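Local coordinates for venom allergen-like (VAL) 4 protein (Schistosoma mansoni, PDB 4P27) that probably binds lipids as a secreted SCP/TAPS (CAP superfamily) protein of the parasite, although it lacks the prototypical CAP motifs, at residues N13-V18 / K113-N118; G69-I74 / N139-D144; P82-A87 / K132-V137; Y98-N103 / R148-K153. All coordinates share one frame; numbering follows the deposited sequence.

Interaction 1: residues N13-V18 / K113-N118; sequences NFHKKV and KQMVWN. With NAG (2-acetamido-2-deoxy-beta-D-glucopyranose), chain B.
The CA atoms of His15 and Met115 come closest, 6.5 Å apart, where helix 6-22 passes the last turn of helix 110-115. Val18 comes nearest to Val116, the residue at which the second segment gives up helical geometry before running on as loop to Asn118. Met115 carries most of the contact. Its chain bends at the sulfur (chi3 73°), which puts the CE methyl among three side chains of helix 6-22. CE lies over one face of the His15 imidazole, shifted toward the rim, in a CH-pi contact 4.0 Å from the ring centroid, while CG of the same methionine is 3.7 Å from His15 NE2. The methyl also meets the edge of the Phe14 ring, in its plane, with Met115 CE 3.7 Å from Phe14 CD1. Val18 divides its branches: CG2 touches Met115 CE, and CG1 packs on Val116 CG1 at 3.7 Å, the two valines crossing at about a right angle. The imidazole is fixed from outside the pair, because ND1 is hydrogen-bonded to Ile11 O and NE2 to Tyr140 OH of strand 133-141. Further along, Asn118 ND2 is joined covalently to C1 of the N-linked NAG. This is apolar helix-to-helix packing near the centre of the CAP domain, an alpha-beta-alpha sandwich, with the histidine tying the helix to the sheet.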
# COMPACT_ATOMS: atom_id res chain seq x y z
N ASN A 13 -1.36 0.20 -10.98
CA ASN A 13 -0.12 -0.23 -11.69
C ASN A 13 1.14 0.07 -10.89
O ASN A 13 2.16 -0.61 -11.02
CB ASN A 13 0.02 0.51 -13.04
CG ASN A 13 -1.01 0.06 -14.10
OD1 ASN A 13 -1.33 0.86 -14.99
ND2 ASN A 13 -1.58 -1.12 -13.98
N PHE A 14 1.16 1.18 -10.18
CA PHE A 14 2.33 1.51 -9.37
C PHE A 14 2.51 0.38 -8.31
O PHE A 14 3.62 -0.08 -8.09
CB PHE A 14 2.10 2.87 -8.67
CG PHE A 14 3.34 3.38 -7.97
CD1 PHE A 14 3.66 2.93 -6.67
CD2 PHE A 14 4.18 4.29 -8.57
CE1 PHE A 14 4.81 3.35 -6.05
CE2 PHE A 14 5.34 4.77 -7.93
CZ PHE A 14 5.66 4.29 -6.68
N HIS A 15 1.41 -0.08 -7.70
CA HIS A 15 1.53 -1.20 -6.73
C HIS A 15 1.99 -2.51 -7.38
O HIS A 15 2.90 -3.17 -6.87
CB HIS A 15 0.18 -1.46 -6.04
CG HIS A 15 -0.12 -0.51 -4.94
ND1 HIS A 15 -0.65 0.74 -5.18
CD2 HIS A 15 -0.08 -0.66 -3.58
CE1 HIS A 15 -0.87 1.35 -4.02
NE2 HIS A 15 -0.56 0.52 -3.03
N LYS A 16 1.45 -2.84 -8.55
CA LYS A 16 1.97 -3.99 -9.31
C LYS A 16 3.44 -3.88 -9.59
O LYS A 16 4.16 -4.84 -9.42
CB LYS A 16 1.16 -4.21 -10.62
CG LYS A 16 -0.22 -4.63 -10.25
CD LYS A 16 -0.95 -5.37 -11.37
CE LYS A 16 -1.59 -4.38 -12.31
NZ LYS A 16 -2.43 -5.19 -13.25
N LYS A 17 3.90 -2.71 -10.00
CA LYS A 17 5.29 -2.52 -10.35
C LYS A 17 6.21 -2.64 -9.09
O LYS A 17 7.27 -3.22 -9.19
CB LYS A 17 5.52 -1.10 -10.88
CG LYS A 17 6.85 -1.03 -11.63
CD LYS A 17 7.62 0.20 -11.28
CE LYS A 17 9.02 0.15 -11.89
NZ LYS A 17 9.88 1.04 -11.05
N VAL A 18 5.86 -1.97 -7.98
CA VAL A 18 6.62 -2.13 -6.70
C VAL A 18 6.81 -3.63 -6.32
O VAL A 18 7.88 -4.10 -5.99
CB VAL A 18 5.91 -1.40 -5.58
CG1 VAL A 18 6.47 -1.72 -4.17
CG2 VAL A 18 6.06 0.08 -5.86
N LYS A 113 5.70 -1.27 3.86
CA LYS A 113 5.46 -2.64 4.24
C LYS A 113 4.11 -3.20 3.75
O LYS A 113 4.05 -4.34 3.32
CB LYS A 113 5.58 -2.89 5.78
CG LYS A 113 6.99 -2.69 6.36
CD LYS A 113 6.97 -2.91 7.90
CE LYS A 113 6.88 -4.39 8.24
NZ LYS A 113 7.02 -4.57 9.75
N GLN A 114 3.07 -2.40 3.84
CA GLN A 114 1.78 -2.79 3.36
C GLN A 114 1.83 -2.99 1.82
O GLN A 114 1.17 -3.91 1.32
CB GLN A 114 0.73 -1.72 3.69
CG GLN A 114 -0.64 -2.09 3.14
CD GLN A 114 -1.21 -3.40 3.81
OE1 GLN A 114 -1.80 -3.32 4.88
NE2 GLN A 114 -1.09 -4.54 3.14
N MET A 115 2.56 -2.12 1.10
CA MET A 115 2.62 -2.29 -0.39
C MET A 115 3.30 -3.58 -0.79
O MET A 115 2.93 -4.14 -1.78
CB MET A 115 3.38 -1.12 -1.07
CG MET A 115 2.57 0.22 -1.02
SD MET A 115 3.55 1.54 -1.83
CE MET A 115 3.37 1.06 -3.47
N VAL A 116 4.27 -4.07 -0.02
CA VAL A 116 4.96 -5.31 -0.40
C VAL A 116 4.53 -6.52 0.45
O VAL A 116 5.20 -7.53 0.45
CB VAL A 116 6.51 -5.18 -0.38
CG1 VAL A 116 7.01 -4.20 -1.48
CG2 VAL A 116 7.07 -4.82 1.02
N TRP A 117 3.34 -6.43 1.03
CA TRP A 117 2.86 -7.43 1.97
C TRP A 117 2.50 -8.64 1.20
O TRP A 117 1.65 -8.61 0.27
CB TRP A 117 1.69 -6.91 2.84
CG TRP A 117 1.51 -7.85 4.00
CD1 TRP A 117 0.60 -8.88 4.11
CD2 TRP A 117 2.30 -7.84 5.20
NE1 TRP A 117 0.80 -9.56 5.35
CE2 TRP A 117 1.83 -8.93 6.02
CE3 TRP A 117 3.37 -7.04 5.66
CZ2 TRP A 117 2.40 -9.22 7.28
CZ3 TRP A 117 3.91 -7.32 6.94
CH2 TRP A 117 3.41 -8.40 7.71
N ASN A 118 3.15 -9.75 1.52
CA ASN A 118 3.01 -10.94 0.64
C ASN A 118 1.62 -11.60 0.62
O ASN A 118 1.20 -12.12 -0.43
CB ASN A 118 4.10 -11.98 0.94
CG ASN A 118 3.86 -12.68 2.27
OD1 ASN A 118 3.23 -12.13 3.22
ND2 ASN A 118 4.42 -13.87 2.39
C1 NAG B . 4.29 -14.82 3.37
C2 NAG B . 4.15 -16.30 2.95
C3 NAG B . 4.24 -17.24 4.11
C4 NAG B . 5.48 -16.92 4.88
C5 NAG B . 5.38 -15.50 5.40
C6 NAG B . 6.54 -15.24 6.32
C7 NAG B . 2.75 -16.33 1.04
C8 NAG B . 1.39 -16.52 0.49
N2 NAG B . 2.91 -16.58 2.30
O3 NAG B . 4.27 -18.58 3.61
O4 NAG B . 5.60 -17.81 5.95
O5 NAG B . 5.34 -14.62 4.29
O6 NAG B . 6.56 -13.90 6.74
O7 NAG B . 3.63 -15.94 0.33

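Interaction 2: residues G69-I74 / N139-D144; sequences GDFESI and NYAPGD
Phe71 opens the contact by taking the methyl of Ala141 over one face of its ring: Ala141 CB is 3.9 Å from the ring centroid in a CH-pi contact, lying nearest to CD1. Two residues on, Ser73 supplies a hydrogen bond between the segments. Ser73 OG accepts from Gly143 N at 2.9 Å, with an N-H...O angle of 150°, and also rests 3.4 Å from Pro142 CB. The carbonyl of the same serine receives a CA-H...O contact, Pro142 CA lying 3.4 Å from Ser73 O. Ile74 plays the reverse part, its CA lying 3.3 Å from Tyr140 O as the donor of a CA-H...O contact, while its CD1 branch reaches Ala141 CB at 4.2 Å. Close beside it the backbones themselves meet, with Gly143 CA 3.8 Å from Ile74 C; Gly143 has no side chain to hold them apart. The peptide bond before Pro142 is cis, and the chain leaves strand 133-141 here. Leu45 of helix 43-54 covers both Phe71 and Ile74. The contact thus draws together the loop entering strand 75-81 and the end of its antiparallel neighbour 133-141, at one end of the central sheet of the CAP fold.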
# COMPACT_ATOMS: atom_id res chain seq x y z
N GLY A 69 -17.42 -5.17 3.82
CA GLY A 69 -18.00 -6.49 3.44
C GLY A 69 -17.66 -7.51 4.43
O GLY A 69 -17.78 -7.22 5.63
N ASP A 70 -17.15 -8.67 3.98
CA ASP A 70 -16.75 -9.81 4.82
C ASP A 70 -15.30 -9.88 5.13
O ASP A 70 -14.87 -10.87 5.78
CB ASP A 70 -17.12 -11.18 4.14
CG ASP A 70 -18.61 -11.23 3.83
OD1 ASP A 70 -19.43 -10.72 4.67
OD2 ASP A 70 -18.95 -11.64 2.71
N PHE A 71 -14.52 -8.90 4.68
CA PHE A 71 -13.06 -9.07 4.89
C PHE A 71 -12.78 -9.18 6.38
O PHE A 71 -13.16 -8.30 7.14
CB PHE A 71 -12.33 -7.87 4.27
CG PHE A 71 -12.41 -7.87 2.74
CD1 PHE A 71 -11.80 -8.87 2.00
CD2 PHE A 71 -13.14 -6.88 2.08
CE1 PHE A 71 -11.87 -8.88 0.61
CE2 PHE A 71 -13.19 -6.87 0.69
CZ PHE A 71 -12.59 -7.88 -0.04
N GLU A 72 -12.02 -10.16 6.79
CA GLU A 72 -11.57 -10.26 8.18
C GLU A 72 -10.61 -9.22 8.62
O GLU A 72 -10.48 -8.99 9.83
CB GLU A 72 -10.79 -11.56 8.36
CG GLU A 72 -11.60 -12.76 7.98
CD GLU A 72 -12.31 -13.32 9.18
OE1 GLU A 72 -12.00 -12.84 10.31
OE2 GLU A 72 -13.14 -14.23 9.01
N SER A 73 -9.73 -8.80 7.72
CA SER A 73 -8.77 -7.81 8.12
C SER A 73 -8.54 -6.86 6.97
O SER A 73 -8.51 -7.29 5.82
CB SER A 73 -7.50 -8.48 8.69
OG SER A 73 -6.51 -8.58 7.75
N ILE A 74 -8.41 -5.57 7.27
CA ILE A 74 -8.26 -4.55 6.24
C ILE A 74 -7.00 -3.77 6.65
O ILE A 74 -6.89 -3.37 7.81
CB ILE A 74 -9.50 -3.59 6.23
CG1 ILE A 74 -10.75 -4.30 5.65
CG2 ILE A 74 -9.18 -2.29 5.43
CD1 ILE A 74 -10.63 -4.67 4.15
N ASN A 139 -7.11 0.81 0.47
CA ASN A 139 -7.49 -0.32 1.33
C ASN A 139 -6.93 -1.58 0.75
O ASN A 139 -6.87 -1.74 -0.49
CB ASN A 139 -8.99 -0.47 1.54
CG ASN A 139 -9.56 0.66 2.34
OD1 ASN A 139 -8.91 1.12 3.25
ND2 ASN A 139 -10.79 1.15 1.96
N TYR A 140 -6.49 -2.46 1.65
CA TYR A 140 -5.82 -3.70 1.28
C TYR A 140 -6.48 -4.86 2.14
O TYR A 140 -6.79 -4.67 3.29
CB TYR A 140 -4.37 -3.64 1.67
CG TYR A 140 -3.61 -2.47 1.07
CD1 TYR A 140 -3.60 -1.20 1.71
CD2 TYR A 140 -2.90 -2.62 -0.17
CE1 TYR A 140 -2.89 -0.11 1.17
CE2 TYR A 140 -2.17 -1.51 -0.71
CZ TYR A 140 -2.22 -0.27 -0.05
OH TYR A 140 -1.53 0.81 -0.55
N ALA A 141 -6.66 -6.04 1.54
CA ALA A 141 -7.24 -7.24 2.21
C ALA A 141 -6.38 -8.46 1.82
O ALA A 141 -6.21 -8.71 0.65
CB ALA A 141 -8.67 -7.46 1.73
N PRO A 142 -5.87 -9.23 2.81
CA PRO A 142 -5.95 -8.92 4.27
C PRO A 142 -5.01 -7.78 4.51
O PRO A 142 -4.19 -7.45 3.63
CB PRO A 142 -5.37 -10.21 4.98
CG PRO A 142 -5.03 -11.15 3.90
CD PRO A 142 -5.42 -10.60 2.51
N GLY A 143 -5.06 -7.16 5.68
CA GLY A 143 -4.05 -6.14 5.99
C GLY A 143 -2.76 -6.77 6.49
O GLY A 143 -2.62 -7.97 6.51
N ASP A 144 -1.79 -5.95 6.79
CA ASP A 144 -0.54 -6.43 7.24
C ASP A 144 -0.47 -6.59 8.77
O ASP A 144 -1.43 -6.33 9.46
CB ASP A 144 0.58 -5.54 6.66
CG ASP A 144 0.62 -4.17 7.17
OD1 ASP A 144 -0.16 -3.79 8.05
OD2 ASP A 144 1.50 -3.44 6.63

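Interaction 3: residues P82-A87 / K132-V137; sequences PTIEGA and KNYLIV
Ile136 meets Ala87 and Ile84 through the far end of its side chain. From CB, the CG1 branch sets off anti to the carbonyl carbon (chi1 -55°), and chi2 of 156° carries CD1 onward in a nearly extended course. Ile136 CD1 does the touching, 3.4 Å from Ala87 CB, tighter than ordinary carbon contact, and 4.1 Å from Ile84 CG1, with Thr83 O a little further off. Two residues back on the strand, Tyr134 meets the same CG1 of Ile84, which lies over one face of the phenol ring, displaced toward the rim. Tyr134 CD2 also approaches the backbone, 3.4 Å from Pro82 O, and Thr83 CA stands at the ring's edge. Nearer the hairpin turn, Pro82 and Asn133 lie side by side, with Asn133 OD1 3.2 Å from Pro82 CA. Asn133 OD1 accepts from Lys132 NZ at 2.8 Å; Pro82 N has no hydrogen to offer it. Thr83 is the N-cap of helix 84-93: its OG1 accepts from Gly86 N at 3.0 Å. Tyr127 of strand 122-130 also touches Ile84 and Ile136 and meets the Tyr134 ring nearly perpendicularly. The chemistry implies a graded join of helix start to sheet: snug aliphatic contact inside, and toward the outer end two oxygens, Asn133 OD1 and Thr83 OG1, served within their own segments, leaving the hold between segments to van der Waals packing.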
# COMPACT_ATOMS: atom_id res chain seq x y z
N PRO A 82 -0.12 16.63 -3.21
CA PRO A 82 -0.66 17.47 -4.31
C PRO A 82 -0.91 16.59 -5.57
O PRO A 82 -1.83 16.85 -6.32
CB PRO A 82 0.42 18.56 -4.50
CG PRO A 82 1.69 17.93 -3.99
CD PRO A 82 1.28 16.98 -2.87
N THR A 83 -0.16 15.49 -5.72
CA THR A 83 -0.32 14.60 -6.84
C THR A 83 -0.37 13.11 -6.36
O THR A 83 0.19 12.75 -5.32
CB THR A 83 0.80 14.80 -7.87
OG1 THR A 83 2.00 14.29 -7.33
CG2 THR A 83 1.09 16.39 -8.22
N ILE A 84 -1.05 12.29 -7.14
CA ILE A 84 -1.07 10.85 -6.94
C ILE A 84 0.29 10.17 -7.06
O ILE A 84 0.72 9.43 -6.16
CB ILE A 84 -2.15 10.33 -7.84
CG1 ILE A 84 -3.47 10.91 -7.32
CG2 ILE A 84 -2.09 8.83 -8.03
CD1 ILE A 84 -4.59 9.96 -7.61
N GLU A 85 1.05 10.52 -8.07
CA GLU A 85 2.38 9.92 -8.19
C GLU A 85 3.30 10.34 -7.07
O GLU A 85 4.19 9.57 -6.68
CB GLU A 85 3.05 10.21 -9.58
CG GLU A 85 2.30 9.64 -10.81
CD GLU A 85 2.18 8.10 -10.90
OE1 GLU A 85 3.18 7.37 -10.69
OE2 GLU A 85 1.09 7.57 -11.23
N GLY A 86 3.15 11.57 -6.57
CA GLY A 86 3.99 11.95 -5.48
C GLY A 86 3.64 11.10 -4.26
O GLY A 86 4.53 10.66 -3.54
N ALA A 87 2.34 10.94 -4.00
CA ALA A 87 1.87 10.11 -2.90
C ALA A 87 2.50 8.68 -3.01
O ALA A 87 3.10 8.19 -2.03
CB ALA A 87 0.37 10.06 -2.93
N LYS A 132 -6.05 22.19 -2.24
CA LYS A 132 -4.84 22.14 -2.96
C LYS A 132 -4.46 20.65 -3.20
O LYS A 132 -4.07 20.27 -4.31
CB LYS A 132 -3.78 22.85 -2.11
CG LYS A 132 -2.40 22.89 -2.75
CD LYS A 132 -1.43 23.78 -1.96
CE LYS A 132 -0.32 22.99 -1.26
NZ LYS A 132 0.02 21.66 -1.91
N ASN A 133 -4.63 19.80 -2.16
CA ASN A 133 -4.21 18.38 -2.18
C ASN A 133 -5.34 17.34 -2.36
O ASN A 133 -6.56 17.64 -2.18
CB ASN A 133 -3.43 18.14 -0.89
CG ASN A 133 -2.09 18.87 -0.92
OD1 ASN A 133 -1.69 19.42 -1.93
ND2 ASN A 133 -1.38 18.83 0.17
N TYR A 134 -4.90 16.11 -2.68
CA TYR A 134 -5.76 14.92 -2.65
C TYR A 134 -5.60 14.38 -1.23
O TYR A 134 -4.53 14.43 -0.67
CB TYR A 134 -5.19 13.91 -3.65
CG TYR A 134 -5.49 14.26 -5.09
CD1 TYR A 134 -6.80 14.15 -5.58
CD2 TYR A 134 -4.49 14.72 -5.94
CE1 TYR A 134 -7.08 14.47 -6.89
CE2 TYR A 134 -4.77 15.01 -7.27
CZ TYR A 134 -6.04 14.92 -7.72
OH TYR A 134 -6.34 15.22 -9.01
N LEU A 135 -6.70 13.90 -0.66
CA LEU A 135 -6.71 12.80 0.29
C LEU A 135 -6.81 11.48 -0.53
O LEU A 135 -7.79 11.26 -1.22
CB LEU A 135 -7.90 12.96 1.22
CG LEU A 135 -7.93 11.86 2.32
CD1 LEU A 135 -6.61 11.72 3.08
CD2 LEU A 135 -8.95 12.29 3.32
N ILE A 136 -5.74 10.69 -0.52
CA ILE A 136 -5.74 9.34 -1.12
C ILE A 136 -5.80 8.22 -0.03
O ILE A 136 -5.04 8.30 0.96
CB ILE A 136 -4.47 9.17 -1.90
CG1 ILE A 136 -4.36 10.34 -2.91
CG2 ILE A 136 -4.41 7.78 -2.56
CD1 ILE A 136 -2.92 10.60 -3.31
N VAL A 137 -6.77 7.29 -0.18
CA VAL A 137 -7.02 6.18 0.74
C VAL A 137 -6.83 4.93 -0.12
O VAL A 137 -7.51 4.84 -1.13
CB VAL A 137 -8.43 6.20 1.28
CG1 VAL A 137 -8.72 5.02 2.25
CG2 VAL A 137 -8.69 7.56 1.98

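Interaction 4: residues Y98-N103 / R148-K153; sequences YNFEKN and RPYEAK. With NAG (2-acetamido-2-deoxy-beta-D-glucopyranose), chain B.
Arg148 crosses Phe100 at about a right angle, its CD over one face of the phenyl ring, 4.2 Å from the centroid, and its guanidinium plane turned 62° from the ring. Extended from CG to NE, it reaches the main chain of the turn. Arg148 NE donates to Phe100 O at 2.6 Å, nearly along the C=O axis, and NH2 donates to Glu101 O in a bond modelled so short that its length is doubtful. Asn103 CB sits 3.7 Å above the centre of the guanidinium, so that group is gripped at its edge and covered on one face. Tyr150 meets Phe100 obliquely, planes 35° apart, with Phe100 CE2 over the tyrosine ring and 3.5 Å from Tyr150 CE1; Tyr150 O lies at the edge of the Phe100 ring. Tyr98 and Pro149 come tip to tip, Tyr98 OH being 3.4 Å from Pro149 CD, and that hydroxyl donates to Asn103 OD1 at 2.7 Å. Glu151 OE2 lies 3.6 Å from C4 of the NAG. Tyr98, on strand 98-99, also rests on Tyr112 and Lys113 of helix 110-115, while Tyr150 OH is hydrogen-bonded to Pro31 O. The contact clasps the turn between strands 98-99 and 104-105 to the tail after strand 133-141.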
# COMPACT_ATOMS: atom_id res chain seq x y z
N TYR A 98 13.52 1.02 6.35
CA TYR A 98 13.12 -0.33 6.84
C TYR A 98 14.30 -1.28 6.86
O TYR A 98 15.01 -1.33 5.93
CB TYR A 98 11.98 -0.91 5.99
CG TYR A 98 11.55 -2.24 6.48
CD1 TYR A 98 11.02 -2.40 7.81
CD2 TYR A 98 11.66 -3.36 5.70
CE1 TYR A 98 10.61 -3.60 8.27
CE2 TYR A 98 11.24 -4.61 6.16
CZ TYR A 98 10.72 -4.71 7.45
OH TYR A 98 10.35 -5.93 7.93
N ASN A 99 14.54 -1.97 7.97
CA ASN A 99 15.49 -3.06 8.04
C ASN A 99 14.82 -4.36 8.14
O ASN A 99 14.36 -4.75 9.20
CB ASN A 99 16.45 -2.90 9.26
CG ASN A 99 17.52 -4.04 9.38
OD1 ASN A 99 17.38 -5.14 8.89
ND2 ASN A 99 18.51 -3.78 10.17
N PHE A 100 14.90 -5.13 7.05
CA PHE A 100 14.21 -6.39 7.00
C PHE A 100 14.79 -7.40 8.02
O PHE A 100 14.04 -8.16 8.71
CB PHE A 100 14.34 -6.86 5.54
CG PHE A 100 13.64 -8.13 5.24
CD1 PHE A 100 14.16 -9.37 5.67
CD2 PHE A 100 12.43 -8.11 4.54
CE1 PHE A 100 13.49 -10.55 5.41
CE2 PHE A 100 11.75 -9.30 4.32
CZ PHE A 100 12.30 -10.51 4.71
N GLU A 101 16.12 -7.49 8.07
CA GLU A 101 16.78 -8.53 8.99
C GLU A 101 16.31 -8.40 10.44
O GLU A 101 15.76 -9.36 11.06
CB GLU A 101 18.27 -8.30 8.99
CG GLU A 101 18.93 -8.76 7.75
CD GLU A 101 20.45 -8.86 7.93
OE1 GLU A 101 20.91 -9.45 8.93
OE2 GLU A 101 21.20 -8.34 7.08
N LYS A 102 16.33 -7.15 10.90
CA LYS A 102 15.80 -6.89 12.26
C LYS A 102 14.35 -6.58 12.31
O LYS A 102 13.80 -6.48 13.39
CB LYS A 102 16.58 -5.80 12.96
CG LYS A 102 18.07 -6.05 12.81
CD LYS A 102 18.81 -6.23 14.11
CE LYS A 102 19.94 -5.23 14.10
NZ LYS A 102 20.91 -5.59 15.15
N ASN A 103 13.69 -6.49 11.15
CA ASN A 103 12.33 -6.07 11.14
C ASN A 103 12.21 -4.76 11.91
O ASN A 103 11.39 -4.66 12.79
CB ASN A 103 11.38 -7.11 11.74
CG ASN A 103 9.92 -6.75 11.48
OD1 ASN A 103 9.63 -6.10 10.49
ND2 ASN A 103 9.03 -7.23 12.28
N ARG A 148 7.56 -9.22 9.23
CA ARG A 148 8.25 -8.91 7.97
C ARG A 148 7.23 -9.10 6.84
O ARG A 148 6.32 -9.98 6.91
CB ARG A 148 9.51 -9.80 7.81
CG ARG A 148 10.63 -9.44 8.81
CD ARG A 148 11.68 -10.57 8.81
NE ARG A 148 12.77 -10.24 9.74
CZ ARG A 148 12.69 -10.57 11.04
NH1 ARG A 148 11.64 -11.25 11.47
NH2 ARG A 148 13.60 -10.26 11.87
N PRO A 149 7.37 -8.33 5.77
CA PRO A 149 6.32 -8.41 4.71
C PRO A 149 6.26 -9.66 3.85
O PRO A 149 5.21 -9.93 3.23
CB PRO A 149 6.62 -7.19 3.83
CG PRO A 149 8.10 -6.88 4.08
CD PRO A 149 8.36 -7.26 5.52
N TYR A 150 7.36 -10.41 3.78
CA TYR A 150 7.52 -11.55 2.88
C TYR A 150 8.72 -12.47 3.27
O TYR A 150 9.58 -12.12 4.08
CB TYR A 150 7.66 -11.08 1.41
CG TYR A 150 8.81 -10.08 1.17
CD1 TYR A 150 10.13 -10.51 1.07
CD2 TYR A 150 8.53 -8.71 1.02
CE1 TYR A 150 11.19 -9.58 0.87
CE2 TYR A 150 9.55 -7.79 0.79
CZ TYR A 150 10.89 -8.23 0.71
OH TYR A 150 11.89 -7.28 0.57
N GLU A 151 8.85 -13.60 2.58
CA GLU A 151 10.05 -14.45 2.77
C GLU A 151 11.11 -14.01 1.77
O GLU A 151 10.78 -13.88 0.58
CB GLU A 151 9.73 -15.82 2.35
CG GLU A 151 8.93 -16.67 3.29
CD GLU A 151 8.86 -18.08 2.68
OE1 GLU A 151 9.71 -18.41 1.82
OE2 GLU A 151 7.93 -18.83 3.02
N ALA A 152 12.34 -13.85 2.22
CA ALA A 152 13.45 -13.50 1.31
C ALA A 152 13.85 -14.70 0.39
O ALA A 152 13.54 -15.85 0.69
CB ALA A 152 14.65 -13.06 2.14
N LYS A 153 14.52 -14.42 -0.71
CA LYS A 153 15.13 -15.47 -1.54
C LYS A 153 16.49 -14.87 -1.90
O LYS A 153 16.77 -13.68 -1.58
CB LYS A 153 14.30 -15.80 -2.80
CG LYS A 153 14.45 -14.67 -3.86
CD LYS A 153 13.72 -14.97 -5.18
CE LYS A 153 13.83 -13.74 -6.09
NZ LYS A 153 12.92 -13.93 -7.26
C1 NAG B . 4.29 -14.82 3.37
C2 NAG B . 4.15 -16.30 2.95
C3 NAG B . 4.24 -17.24 4.11
C4 NAG B . 5.48 -16.92 4.88
C5 NAG B . 5.38 -15.50 5.40
C6 NAG B . 6.54 -15.24 6.32
C7 NAG B . 2.75 -16.33 1.04
C8 NAG B . 1.39 -16.52 0.49
N2 NAG B . 2.91 -16.58 2.30
O3 NAG B . 4.27 -18.58 3.61
O4 NAG B . 5.60 -17.81 5.95
O5 NAG B . 5.34 -14.62 4.29
O6 NAG B . 6.56 -13.90 6.74
O7 NAG B . 3.63 -15.94 0.33

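How the interactions relate
Interaction 1 lies about 6 Å from the centre of the chain, and each of the others touches it. Interaction 2, centred 15 Å away, joins it through Gln114 OE1 and Asp144 N; interaction 4, at 14 Å, through Asn118 N to Pro149 O; interaction 3, at 17 Å, only by packing of Phe14 on Glu85. Interactions 2 and 3 use opposite ends of strand 133-141, their centres 23 Å apart, whereas 3 and 4 lie on opposite sides of the chain's centre without touching. In sequence, the first segments run 13-18, 69-74, 82-87, 98-103 and the second 113-118, 132-137, 139-144, 148-153, so distant parts interlock into one compact domain.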